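PDB 3CJX: ChrR-like cupin domain-containing protein from Ralstonia eutropha, which is of unknown function but adopts a cupin-like beta-sandwich fold related to the ChrR cupin domain. Local coordinates for residues 63-74 against 84-94; 42-52 against 108-118. All coordinates share one frame; numbering follows the deposited sequence. Where two conformers were deposited one is given.

Contact 1. Residues 63-74 against 84-94; sequences GTVHMYTISGCW and QTAGCYLYEPG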
loop_
_atom_site.group_PDB
_atom_site.type_symbol
_atom_site.label_atom_id
_atom_site.label_comp_id
_atom_site.label_asym_id
_atom_site.label_seq_id
_atom_site.Cartn_x
_atom_site.Cartn_y
_atom_site.Cartn_z
ATOM N N GLY A 63 -2.114 -12.593 -4.089
ATOM C CA GLY A 63 -0.925 -12.523 -4.935
ATOM C C GLY A 63 0.260 -12.158 -4.060
ATOM O O GLY A 63 0.074 -11.953 -2.840
ATOM N N THR A 64 1.458 -12.050 -4.652
ATOM C CA THR A 64 2.668 -11.787 -3.860
ATOM C C THR A 64 2.761 -10.375 -3.307
ATOM O O THR A 64 2.100 -9.475 -3.793
ATOM C CB THR A 64 3.981 -12.042 -4.650
ATOM O OG1 THR A 64 4.103 -11.094 -5.710
ATOM C CG2 THR A 64 4.041 -13.477 -5.203
ATOM N N VAL A 65 3.553 -10.215 -2.253
ATOM C CA VAL A 65 3.851 -8.893 -1.674
ATOM C C VAL A 65 5.347 -8.768 -1.486
ATOM O O VAL A 65 5.971 -9.624 -0.855
ATOM C CB VAL A 65 3.253 -8.644 -0.285
ATOM C CG1 VAL A 65 3.667 -7.274 0.201
ATOM C CG2 VAL A 65 1.731 -8.757 -0.294
ATOM N N HIS A 66 5.910 -7.721 -2.080
ATOM C CA HIS A 66 7.328 -7.356 -1.937
ATOM C C HIS A 66 7.365 -6.062 -1.139
ATOM O O HIS A 66 6.813 -5.052 -1.551
ATOM C CB HIS A 66 7.988 -7.119 -3.281
ATOM C CG HIS A 66 8.099 -8.341 -4.120
ATOM N ND1 HIS A 66 9.194 -9.170 -4.067
ATOM C CD2 HIS A 66 7.273 -8.861 -5.054
ATOM C CE1 HIS A 66 9.028 -10.167 -4.919
ATOM N NE2 HIS A 66 7.874 -9.997 -5.538
HETATM N N MSE A 67 8.023 -6.090 0.002
HETATM C CA MSE A 67 8.034 -4.913 0.859
HETATM C C MSE A 67 9.393 -4.597 1.438
HETATM O O MSE A 67 10.078 -5.477 1.949
HETATM C CB MSE A 67 6.998 -5.088 1.960
HETATM C CG MSE A 67 7.028 -4.037 3.041
HETATM SE SE MSE A 67 5.248 -3.590 3.615
HETATM C CE MSE A 67 4.471 -5.392 3.438
ATOM N N TYR A 68 9.748 -3.314 1.335
ATOM C CA TYR A 68 10.987 -2.798 1.843
ATOM C C TYR A 68 10.701 -1.690 2.832
ATOM O O TYR A 68 10.015 -0.701 2.508
ATOM C CB TYR A 68 11.843 -2.251 0.706
ATOM C CG TYR A 68 13.208 -1.736 1.134
ATOM C CD1 TYR A 68 14.275 -2.612 1.311
ATOM C CD2 TYR A 68 13.431 -0.377 1.322
ATOM C CE1 TYR A 68 15.522 -2.154 1.674
ATOM C CE2 TYR A 68 14.674 0.099 1.686
ATOM C CZ TYR A 68 15.716 -0.791 1.873
ATOM O OH TYR A 68 16.955 -0.324 2.234
ATOM N N THR A 69 11.250 -1.863 4.028
ATOM C CA THR A 69 11.110 -0.887 5.083
ATOM C C THR A 69 12.257 0.092 5.012
ATOM O O THR A 69 13.417 -0.281 5.162
ATOM C CB THR A 69 11.134 -1.554 6.433
ATOM O OG1 THR A 69 10.083 -2.518 6.484
ATOM C CG2 THR A 69 10.957 -0.518 7.543
ATOM N N ILE A 70 11.929 1.352 4.789
ATOM C CA ILE A 70 12.943 2.397 4.694
ATOM C C ILE A 70 13.339 2.794 6.131
ATOM O O ILE A 70 14.517 2.872 6.486
ATOM C CB ILE A 70 12.394 3.602 3.871
ATOM C CG1 ILE A 70 11.968 3.124 2.458
ATOM C CG2 ILE A 70 13.417 4.777 3.817
ATOM C CD1 ILE A 70 10.932 4.014 1.747
ATOM N N SER A 71 12.333 3.020 6.965
ATOM C CA SER A 71 12.587 3.393 8.331
ATOM C C SER A 71 11.433 3.004 9.228
ATOM O O SER A 71 10.348 2.645 8.772
ATOM C CB SER A 71 12.888 4.897 8.441
ATOM O OG SER A 71 11.885 5.666 7.823
ATOM N N GLY A 72 11.714 3.055 10.518
ATOM C CA GLY A 72 10.752 2.744 11.555
ATOM C C GLY A 72 10.816 1.300 11.981
ATOM O O GLY A 72 11.877 0.683 11.974
ATOM N N CYS A 73 9.658 0.779 12.372
ATOM C CA CYS A 73 9.540 -0.591 12.803
ATOM C C CYS A 73 8.108 -1.114 12.679
ATOM O O CYS A 73 7.131 -0.393 12.944
ATOM C CB CYS A 73 9.999 -0.725 14.254
ATOM S SG CYS A 73 9.676 -2.383 14.933
ATOM N N TRP A 74 7.990 -2.369 12.258
ATOM C CA TRP A 74 6.700 -3.033 12.198
ATOM C C TRP A 74 6.887 -4.536 12.251
ATOM O O TRP A 74 7.974 -5.048 11.970
ATOM C CB TRP A 74 5.917 -2.638 10.964
ATOM C CG TRP A 74 6.440 -3.166 9.656
ATOM C CD1 TRP A 74 7.273 -2.523 8.787
ATOM C CD2 TRP A 74 6.112 -4.420 9.042
ATOM N NE1 TRP A 74 7.501 -3.308 7.692
ATOM C CE2 TRP A 74 6.803 -4.475 7.822
ATOM C CE3 TRP A 74 5.309 -5.501 9.412
ATOM C CZ2 TRP A 74 6.707 -5.560 6.956
ATOM C CZ3 TRP A 74 5.216 -6.591 8.554
ATOM C CH2 TRP A 74 5.916 -6.614 7.345
ATOM N N GLN A 84 10.523 -5.766 11.464
ATOM C CA GLN A 84 11.051 -5.232 10.223
ATOM C C GLN A 84 11.488 -3.829 10.520
ATOM O O GLN A 84 10.675 -3.047 10.977
ATOM C CB GLN A 84 9.976 -5.223 9.138
ATOM C CG GLN A 84 9.484 -6.599 8.771
ATOM C CD GLN A 84 10.609 -7.486 8.284
ATOM O OE1 GLN A 84 11.061 -7.389 7.118
ATOM N NE2 GLN A 84 11.066 -8.373 9.168
ATOM N N THR A 85 12.754 -3.510 10.244
ATOM C CA THR A 85 13.311 -2.184 10.514
ATOM C C THR A 85 14.070 -1.691 9.292
ATOM O O THR A 85 13.998 -2.319 8.261
ATOM C CB THR A 85 14.174 -2.206 11.800
ATOM O OG1 THR A 85 15.011 -3.364 11.809
ATOM C CG2 THR A 85 13.303 -2.292 13.014
ATOM N N ALA A 86 14.760 -0.562 9.396
ATOM C CA ALA A 86 15.498 0.046 8.274
ATOM C C ALA A 86 16.341 -0.932 7.466
ATOM O O ALA A 86 17.161 -1.664 8.004
ATOM C CB ALA A 86 16.382 1.179 8.800
ATOM N N GLY A 87 16.128 -0.951 6.160
ATOM C CA GLY A 87 16.872 -1.839 5.281
ATOM C C GLY A 87 16.335 -3.253 5.201
ATOM O O GLY A 87 16.956 -4.097 4.549
ATOM N N CYS A 88 15.197 -3.536 5.839
ATOM C CA CYS A 88 14.636 -4.887 5.770
ATOM C C CYS A 88 13.714 -5.114 4.572
ATOM O O CYS A 88 12.925 -4.253 4.199
ATOM C CB CYS A 88 13.879 -5.223 7.051
ATOM S SG CYS A 88 14.962 -5.314 8.510
ATOM N N TYR A 89 13.832 -6.279 3.975
ATOM C CA TYR A 89 12.965 -6.691 2.885
ATOM C C TYR A 89 12.181 -7.930 3.324
ATOM O O TYR A 89 12.647 -8.739 4.117
ATOM C CB TYR A 89 13.774 -6.977 1.625
ATOM C CG TYR A 89 13.053 -7.798 0.593
ATOM C CD1 TYR A 89 12.198 -7.215 -0.321
ATOM C CD2 TYR A 89 13.249 -9.168 0.517
ATOM C CE1 TYR A 89 11.549 -7.972 -1.264
ATOM C CE2 TYR A 89 12.610 -9.931 -0.430
ATOM C CZ TYR A 89 11.766 -9.331 -1.311
ATOM O OH TYR A 89 11.135 -10.113 -2.212
ATOM N N LEU A 90 10.970 -8.039 2.812
ATOM C CA LEU A 90 10.088 -9.165 3.066
ATOM C C LEU A 90 9.385 -9.592 1.790
ATOM O O LEU A 90 8.834 -8.766 1.084
ATOM C CB LEU A 90 8.996 -8.759 4.057
ATOM C CG LEU A 90 7.886 -9.786 4.261
ATOM C CD1 LEU A 90 8.450 -10.946 5.063
ATOM C CD2 LEU A 90 6.704 -9.150 4.954
ATOM N N TYR A 91 9.402 -10.886 1.519
ATOM C CA TYR A 91 8.627 -11.472 0.433
ATOM C C TYR A 91 7.519 -12.240 1.120
ATOM O O TYR A 91 7.787 -13.052 2.005
ATOM C CB TYR A 91 9.444 -12.431 -0.404
ATOM C CG TYR A 91 8.599 -13.327 -1.284
ATOM C CD1 TYR A 91 8.215 -12.930 -2.557
ATOM C CD2 TYR A 91 8.201 -14.580 -0.844
ATOM C CE1 TYR A 91 7.445 -13.761 -3.368
ATOM C CE2 TYR A 91 7.429 -15.412 -1.637
ATOM C CZ TYR A 91 7.050 -15.005 -2.904
ATOM O OH TYR A 91 6.281 -15.869 -3.683
ATOM N N GLU A 92 6.277 -11.979 0.735
ATOM C CA GLU A 92 5.137 -12.684 1.306
ATOM C C GLU A 92 4.422 -13.359 0.116
ATOM O O GLU A 92 4.060 -12.686 -0.847
ATOM C CB GLU A 92 4.220 -11.666 1.959
ATOM C CG GLU A 92 3.685 -12.051 3.320
ATOM C CD GLU A 92 2.588 -11.073 3.784
ATOM O OE1 GLU A 92 2.580 -9.914 3.275
ATOM O OE2 GLU A 92 1.737 -11.452 4.640
ATOM N N PRO A 93 4.261 -14.683 0.146
ATOM C CA PRO A 93 3.601 -15.260 -1.024
ATOM C C PRO A 93 2.090 -15.125 -0.990
ATOM O O PRO A 93 1.512 -14.727 0.021
ATOM C CB PRO A 93 3.989 -16.739 -0.939
ATOM C CG PRO A 93 4.142 -16.995 0.507
ATOM C CD PRO A 93 4.644 -15.714 1.124
ATOM N N GLY A 94 1.464 -15.448 -2.112
ATOM C CA GLY A 94 0.018 -15.498 -2.191
ATOM C C GLY A 94 -0.413 -16.659 -1.303
ATOM O O GLY A 94 0.331 -17.633 -1.132
#
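Q84 lies over one face of the W74 indole, with CB 3.6 Å from the centroid of the five-membered ring in a CH-pi contact and CG above the neighbouring six-membered ring. At the edge of the same indole, in its plane, CD2 of L90 comes to 3.6 Å from CH2 of W74. The chain here is cupin-like: strands 65-71 and 88-92 pair antiparallel in one sheet of the sandwich, while W74 and Q84 form a hydrogen-bonded pair in the other, so both segments pass from sheet to sheet together. On the H66, Y68, Y89 and Y91 face, the edge of Y91 is turned toward the face of H66 in an offset edge-to-face pair, planes 65° apart. H66 takes its second aromatic neighbour at its own edge, where ND1 and Y89 OH share a hydrogen bond of 2.8 Å, either of them a possible donor. Y89 CG stands anti to its own N (chi1 162°), which carries the phenol alongside H66. The V65, M67 and L90 face turns inward; there OE2 of E92 hydrogen-bonds H98 ND1, while OE1 lies beside V65 CB and CG2 and has a weak hydrogen bond to Y76 OH. A classic beta bulge, I70 and S71 both opposite E111, interrupts strand 65-71 near its end; on the strand's other side, T85 to C88 make a type II beta turn, held by G87 N donating to T69 O at 3.0 Å. Inside the bend, W74 NE1 donates to T69 OG1 at 3.0 Å, the hydroxyl oxygen sitting 23° out of the indole plane.

Contact 2. Residues 42-52 against 108-118; sequences GLMVMRASFAP and GQTEVIFMLSG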
loop_
_atom_site.group_PDB
_atom_site.type_symbol
_atom_site.label_atom_id
_atom_site.label_comp_id
_atom_site.label_asym_id
_atom_site.label_seq_id
_atom_site.Cartn_x
_atom_site.Cartn_y
_atom_site.Cartn_z
ATOM N N GLY A 42 -4.138 -6.369 -11.463
ATOM C CA GLY A 42 -4.055 -6.454 -10.016
ATOM C C GLY A 42 -2.646 -6.181 -9.522
ATOM O O GLY A 42 -1.958 -7.095 -9.048
ATOM N N LEU A 43 -2.196 -4.937 -9.658
ATOM C CA LEU A 43 -0.856 -4.579 -9.192
ATOM C C LEU A 43 -0.798 -3.133 -8.701
ATOM O O LEU A 43 -1.325 -2.239 -9.358
ATOM C CB LEU A 43 0.146 -4.798 -10.325
ATOM C CG LEU A 43 1.602 -4.473 -10.004
ATOM C CD1 LEU A 43 2.134 -5.323 -8.829
ATOM C CD2 LEU A 43 2.395 -4.708 -11.266
HETATM N N MSE A 44 -0.199 -2.914 -7.534
HETATM C CA MSE A 44 -0.013 -1.553 -7.040
HETATM C C MSE A 44 1.356 -1.425 -6.435
HETATM O O MSE A 44 1.761 -2.294 -5.674
HETATM C CB MSE A 44 -0.964 -1.154 -5.920
HETATM C CG MSE A 44 -2.206 -1.912 -5.792
HETATM SE SE MSE A 44 -3.217 -1.191 -4.286
HETATM C CE MSE A 44 -3.126 -2.745 -3.120
ATOM N N VAL A 45 2.048 -0.338 -6.754
ATOM C CA VAL A 45 3.330 -0.041 -6.161
ATOM C C VAL A 45 3.087 1.249 -5.390
ATOM O O VAL A 45 2.736 2.255 -5.989
ATOM C CB VAL A 45 4.425 0.101 -7.225
ATOM C CG1 VAL A 45 5.793 0.364 -6.560
ATOM C CG2 VAL A 45 4.461 -1.137 -8.099
HETATM N N MSE A 46 3.230 1.207 -4.066
HETATM C CA MSE A 46 2.939 2.365 -3.219
HETATM C C MSE A 46 3.999 2.636 -2.164
HETATM O O MSE A 46 4.769 1.762 -1.796
HETATM C CB MSE A 46 1.677 2.100 -2.399
HETATM C CG MSE A 46 0.496 1.425 -3.086
HETATM SE SE MSE A 46 -0.494 2.604 -4.250
HETATM C CE MSE A 46 0.275 2.314 -5.963
ATOM N N ARG A 47 3.986 3.852 -1.653
ATOM C CA ARG A 47 4.781 4.251 -0.505
ATOM C C ARG A 47 3.757 4.448 0.586
ATOM O O ARG A 47 2.753 5.134 0.347
ATOM C CB ARG A 47 5.487 5.576 -0.753
ATOM C CG ARG A 47 6.827 5.461 -1.382
ATOM C CD ARG A 47 7.991 5.298 -0.413
ATOM N NE ARG A 47 8.249 6.451 0.449
ATOM C CZ ARG A 47 7.948 6.552 1.744
ATOM N NH1 ARG A 47 7.357 5.564 2.404
ATOM N NH2 ARG A 47 8.264 7.660 2.404
ATOM N N ALA A 48 3.973 3.834 1.753
ATOM C CA ALA A 48 3.078 4.014 2.906
ATOM C C ALA A 48 3.857 4.646 4.062
ATOM O O ALA A 48 5.062 4.440 4.190
ATOM C CB ALA A 48 2.463 2.690 3.336
ATOM N N SER A 49 3.169 5.442 4.873
ATOM C CA SER A 49 3.753 6.085 6.050
ATOM C C SER A 49 2.829 5.766 7.225
ATOM O O SER A 49 1.711 6.262 7.305
ATOM C CB SER A 49 3.906 7.589 5.854
ATOM O OG SER A 49 4.601 8.165 6.943
ATOM N N PHE A 50 3.308 4.907 8.120
ATOM C CA PHE A 50 2.513 4.442 9.236
ATOM C C PHE A 50 2.829 5.093 10.570
ATOM O O PHE A 50 3.991 5.238 10.947
ATOM C CB PHE A 50 2.695 2.957 9.391
ATOM C CG PHE A 50 2.247 2.164 8.212
ATOM C CD1 PHE A 50 0.919 1.813 8.070
ATOM C CD2 PHE A 50 3.158 1.718 7.287
ATOM C CE1 PHE A 50 0.505 1.058 7.013
ATOM C CE2 PHE A 50 2.752 0.960 6.210
ATOM C CZ PHE A 50 1.421 0.629 6.073
ATOM N N ALA A 51 1.768 5.451 11.282
ATOM C CA ALA A 51 1.865 6.054 12.584
ATOM C C ALA A 51 2.152 4.960 13.599
ATOM O O ALA A 51 1.852 3.788 13.345
ATOM C CB ALA A 51 0.546 6.745 12.917
ATOM N N PRO A 52 2.745 5.325 14.746
ATOM C CA PRO A 52 2.975 4.336 15.792
ATOM C C PRO A 52 1.687 3.797 16.399
ATOM O O PRO A 52 0.662 4.453 16.358
ATOM C CB PRO A 52 3.711 5.135 16.873
ATOM C CG PRO A 52 4.236 6.349 16.203
ATOM C CD PRO A 52 3.267 6.653 15.119
ATOM N N GLY A 108 8.640 7.504 15.756
ATOM C CA GLY A 108 8.065 8.168 14.606
ATOM C C GLY A 108 7.353 7.288 13.600
ATOM O O GLY A 108 6.834 6.215 13.918
ATOM N N GLN A 109 7.340 7.768 12.367
ATOM C CA GLN A 109 6.648 7.093 11.309
ATOM C C GLN A 109 7.461 5.925 10.836
ATOM O O GLN A 109 8.687 5.950 10.891
ATOM C CB GLN A 109 6.424 8.036 10.126
ATOM C CG GLN A 109 5.529 9.221 10.425
ATOM C CD GLN A 109 4.122 8.815 10.687
ATOM O OE1 GLN A 109 3.632 8.936 11.797
ATOM N NE2 GLN A 109 3.469 8.265 9.670
ATOM N N THR A 110 6.759 4.905 10.369
ATOM C CA THR A 110 7.360 3.737 9.784
ATOM C C THR A 110 7.081 3.914 8.305
ATOM O O THR A 110 5.923 4.021 7.895
ATOM C CB THR A 110 6.734 2.459 10.353
ATOM O OG1 THR A 110 7.099 2.333 11.740
ATOM C CG2 THR A 110 7.207 1.238 9.600
ATOM N N GLU A 111 8.145 3.969 7.511
ATOM C CA GLU A 111 8.054 4.214 6.074
ATOM C C GLU A 111 8.356 2.973 5.237
ATOM O O GLU A 111 9.455 2.394 5.349
ATOM C CB GLU A 111 9.064 5.311 5.689
ATOM C CG GLU A 111 8.885 6.659 6.395
ATOM C CD GLU A 111 7.597 7.374 6.021
ATOM O OE1 GLU A 111 6.865 6.893 5.144
ATOM O OE2 GLU A 111 7.310 8.439 6.596
ATOM N N VAL A 112 7.425 2.571 4.371
ATOM C CA VAL A 112 7.675 1.390 3.528
ATOM C C VAL A 112 7.378 1.640 2.058
ATOM O O VAL A 112 6.664 2.572 1.700
ATOM C CB VAL A 112 6.846 0.181 3.974
ATOM C CG1 VAL A 112 7.068 -0.113 5.456
ATOM C CG2 VAL A 112 5.394 0.439 3.708
ATOM N N ILE A 113 7.973 0.834 1.202
ATOM C CA ILE A 113 7.617 0.861 -0.210
ATOM C C ILE A 113 7.246 -0.573 -0.512
ATOM O O ILE A 113 7.964 -1.494 -0.144
ATOM C CB ILE A 113 8.747 1.358 -1.155
ATOM C CG1 ILE A 113 8.224 1.424 -2.591
ATOM C CG2 ILE A 113 9.992 0.454 -1.097
ATOM C CD1 ILE A 113 9.227 1.964 -3.572
ATOM N N PHE A 114 6.104 -0.787 -1.128
ATOM C CA PHE A 114 5.744 -2.152 -1.442
ATOM C C PHE A 114 5.111 -2.311 -2.778
ATOM O O PHE A 114 4.572 -1.370 -3.348
ATOM C CB PHE A 114 4.820 -2.748 -0.386
ATOM C CG PHE A 114 3.489 -2.084 -0.300
ATOM C CD1 PHE A 114 2.428 -2.513 -1.094
ATOM C CD2 PHE A 114 3.288 -1.046 0.586
ATOM C CE1 PHE A 114 1.195 -1.894 -1.024
ATOM C CE2 PHE A 114 2.060 -0.429 0.684
ATOM C CZ PHE A 114 1.004 -0.853 -0.129
HETATM N N MSE A 115 5.223 -3.531 -3.275
HETATM C CA MSE A 115 4.632 -3.922 -4.527
HETATM C C MSE A 115 3.623 -5.046 -4.201
HETATM O O MSE A 115 4.042 -6.163 -3.908
HETATM C CB MSE A 115 5.742 -4.378 -5.497
HETATM C CG MSE A 115 6.846 -3.304 -5.844
HETATM SE SE MSE A 115 8.671 -3.270 -4.999
HETATM C CE MSE A 115 8.434 -2.906 -3.130
ATOM N N LEU A 116 2.325 -4.743 -4.245
ATOM C CA LEU A 116 1.277 -5.723 -3.935
ATOM C C LEU A 116 0.563 -6.215 -5.174
ATOM O O LEU A 116 -0.049 -5.435 -5.887
ATOM C CB LEU A 116 0.230 -5.108 -2.992
ATOM C CG LEU A 116 -1.011 -5.941 -2.610
ATOM C CD1 LEU A 116 -0.665 -7.185 -1.821
ATOM C CD2 LEU A 116 -1.967 -5.093 -1.804
ATOM N N SER A 117 0.623 -7.514 -5.411
ATOM C CA SER A 117 -0.090 -8.121 -6.525
ATOM C C SER A 117 -1.337 -8.780 -6.001
ATOM O O SER A 117 -1.377 -9.267 -4.869
ATOM C CB SER A 117 0.751 -9.161 -7.249
ATOM O OG SER A 117 1.813 -8.512 -7.908
ATOM N N GLY A 118 -2.355 -8.798 -6.843
ATOM C CA GLY A 118 -3.608 -9.385 -6.498
ATOM C C GLY A 118 -4.374 -8.483 -5.575
ATOM O O GLY A 118 -4.115 -7.285 -5.457
HETATM O O HOH W 1 0.230 8.028 9.469
HETATM O O HOH W 2 5.497 3.897 13.016
#
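F114 carries its ring across M46: CB and CG of M46 both come to 3.8 Å from F114 CZ, and CB makes an off-centre CH-pi contact with the ring. With CG set between its backbone N and carbonyl carbon (chi1 65°), F114 swings its ring back over its partner strand, above the carbonyl O of M46, with A48 CB at the ring edge. V112 CG2 then bridges A48 CB and the edge of F50, 3.7 Å from F50 CE2. These side chains line the interior of the cupin-like sandwich, where strands 43-50 and 110-117 run antiparallel as neighbours in the middle of one sheet; F50 also meets F100 of the opposing sheet. The other face is polar toward one end. R47 folds back through chi2 and chi3, and its NH1 reaches E111 OE1 at 3.1 Å in a salt bridge, on the anti side of that oxygen and tilted out of the carboxylate plane; guanidinium and carboxylate planes stand 85° apart. The same NH1 donates to V112 O, approaching from the face of that carbonyl opposite A48 N, so two donors grip one oxygen. S49 OG links two neighbours: it donates to E111 OE2 at 2.7 Å from above the carboxylate plane, and accepts from Q109 NE2 at 3.0 Å, almost straight (173°) and in the amide plane. At the end of the ladder, water 2 donates to F50 O, of the last bridge, and to G108 O.

How the contacts relate
Coming from the N terminus, strand 30-38 is followed by 43-50, the earlier half of contact 2. The chain then passes through strand 58-61 of the second sheet before running up 65-71 and turning into 73-76. Contact 1 closes the short loop between 63-74 and 84-94; after 97-101 the chain returns with 110-117, which pairs with 43-50 and closes the much longer loop of contact 2. Contact 1 is therefore nested within contact 2. The two meet side by side, because 110-117 sits between 43-50 and 65-71: H66 O with M115 N and I70 N with E111 O probably hydrogen-bond across that seam. Across this part of the sheet the order is 88-92, 65-71, 110-117, 43-50, and 30-38 continues it.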